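Local coordinates for centrosomal protein of 104 kDa (PDB 5LPH) that is required for ciliogenesis and for structural integrity at the ciliary tip, and binds tubulin, with a TOG domain in this fragment, at residues A[88-93]-A[135-140]. Numbering follows the deposited sequence.
Sequences NTLRAS and AHCVER
Leu90 and Arg91 meet His136 and Cys137 in a small, partly buried contact between near-parallel helices, 83-100 and 131-147, of the TOG domain, a HEAT-repeat array. The segment axes diverge by 11° and approach to 10.5 Å, a spacing bridged by side chains. On the inner side, Leu90 CD2 lies 3.9 Å from Cys137 SG, and both residues also pack on Ile119 of helix 106-126. Nearer solvent, the imidazole of His136 reaches across because CG stands anti to its backbone N (chi1 -178°). In the conformer given, one of two, Arg91 runs extended from CG to NE and provisionally lays NH2 over one ring face, offset toward the rim and 3.4 Å from His136 ND1. The angle is too poor for a hydrogen bond, and with guanidinium and ring planes 47° apart the groups do not stack flat. Arg140 CG occupies the opposite ring face. At the ring edge, in plane, the water O lies 3.0 Å from His136 NE2 and 2.7 Å from Arg91 O, to which the water donates. With no direct hydrogen bond across the segments, polar cohesion here rests on the water bridge; in this conformer the guanidinium might disfavour protonation of His136, an effect that Glu133, its long, weak ion-pair partner through NH1, would partly offset.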
# COMPACT_ATOMS: atom_id res chain seq x y z
N ASN A 88 -14.10 -18.18 0.75
CA ASN A 88 -14.83 -17.62 -0.40
C ASN A 88 -15.42 -16.25 -0.08
O ASN A 88 -15.32 -15.32 -0.88
CB ASN A 88 -15.98 -18.55 -0.84
CG ASN A 88 -15.48 -19.81 -1.52
OD1 ASN A 88 -14.38 -19.85 -2.07
ND2 ASN A 88 -16.30 -20.86 -1.48
N THR A 89 -16.04 -16.14 1.10
CA THR A 89 -16.62 -14.89 1.57
C THR A 89 -15.55 -13.80 1.73
O THR A 89 -15.79 -12.64 1.37
CB THR A 89 -17.40 -15.12 2.87
OG1 THR A 89 -18.48 -16.02 2.61
CG2 THR A 89 -17.97 -13.84 3.39
N LEU A 90 -14.40 -14.17 2.27
CA LEU A 90 -13.25 -13.27 2.37
C LEU A 90 -12.78 -12.79 1.00
O LEU A 90 -12.54 -11.59 0.83
CB LEU A 90 -12.10 -13.94 3.13
CG LEU A 90 -10.83 -13.11 3.35
CD1 LEU A 90 -10.20 -13.45 4.69
CD2 LEU A 90 -9.81 -13.30 2.23
N ARG A 91 -12.65 -13.71 0.04
CA ARG A 91 -12.16 -13.37 -1.31
C ARG A 91 -13.13 -12.48 -2.09
O ARG A 91 -12.71 -11.60 -2.84
CB ARG A 91 -11.81 -14.64 -2.11
CG ARG A 91 -10.55 -15.33 -1.59
CD ARG A 91 -10.06 -16.53 -2.40
NE ARG A 91 -9.08 -17.27 -1.59
CZ ARG A 91 -7.76 -17.24 -1.78
NH1 ARG A 91 -6.97 -17.94 -0.98
NH2 ARG A 91 -7.24 -16.54 -2.77
N ALA A 92 -14.43 -12.72 -1.91
CA ALA A 92 -15.46 -11.89 -2.54
C ALA A 92 -15.50 -10.49 -1.92
O ALA A 92 -15.67 -9.50 -2.63
CB ALA A 92 -16.81 -12.55 -2.40
N SER A 93 -15.33 -10.42 -0.60
CA SER A 93 -15.28 -9.15 0.11
C SER A 93 -14.06 -8.32 -0.27
O SER A 93 -14.16 -7.11 -0.45
CB SER A 93 -15.34 -9.37 1.62
OG SER A 93 -16.55 -10.02 1.95
N ALA A 135 -2.08 -12.62 3.40
CA ALA A 135 -1.32 -12.23 2.21
C ALA A 135 -2.22 -11.82 1.05
O ALA A 135 -1.94 -10.85 0.36
CB ALA A 135 -0.38 -13.35 1.79
N HIS A 136 -3.30 -12.58 0.83
CA HIS A 136 -4.25 -12.26 -0.24
C HIS A 136 -4.90 -10.87 -0.06
O HIS A 136 -4.97 -10.09 -1.01
CB HIS A 136 -5.31 -13.36 -0.36
CG HIS A 136 -6.30 -13.11 -1.46
ND1 HIS A 136 -6.03 -13.39 -2.78
CD2 HIS A 136 -7.55 -12.59 -1.43
CE1 HIS A 136 -7.07 -13.06 -3.52
NE2 HIS A 136 -8.01 -12.58 -2.73
N CYS A 137 -5.36 -10.56 1.16
CA CYS A 137 -5.91 -9.24 1.47
C CYS A 137 -4.93 -8.12 1.16
O CYS A 137 -5.28 -7.13 0.52
CB CYS A 137 -6.31 -9.15 2.95
SG CYS A 137 -7.65 -10.25 3.42
N VAL A 138 -3.70 -8.31 1.61
CA VAL A 138 -2.65 -7.32 1.43
C VAL A 138 -2.28 -7.14 -0.04
O VAL A 138 -2.23 -6.00 -0.53
CB VAL A 138 -1.42 -7.67 2.30
CG1 VAL A 138 -0.23 -6.79 1.96
CG2 VAL A 138 -1.77 -7.52 3.78
N GLU A 139 -2.03 -8.24 -0.75
CA GLU A 139 -1.58 -8.18 -2.16
C GLU A 139 -2.61 -7.58 -3.11
O GLU A 139 -2.25 -6.92 -4.08
CB GLU A 139 -1.16 -9.57 -2.66
CG GLU A 139 0.09 -10.12 -1.99
CD GLU A 139 0.30 -11.62 -2.21
OE1 GLU A 139 -0.70 -12.37 -2.23
OE2 GLU A 139 1.47 -12.06 -2.33
N ARG A 140 -3.89 -7.82 -2.85
CA ARG A 140 -4.97 -7.29 -3.70
C ARG A 140 -5.34 -5.84 -3.43
O ARG A 140 -5.93 -5.21 -4.30
CB ARG A 140 -6.23 -8.16 -3.56
CG ARG A 140 -6.08 -9.61 -4.00
CD ARG A 140 -5.67 -9.74 -5.46
NE ARG A 140 -6.69 -9.23 -6.38
CZ ARG A 140 -6.49 -8.93 -7.66
NH1 ARG A 140 -5.28 -9.05 -8.23
NH2 ARG A 140 -7.50 -8.49 -8.40
O HOH W 1 -10.35 -11.31 -4.10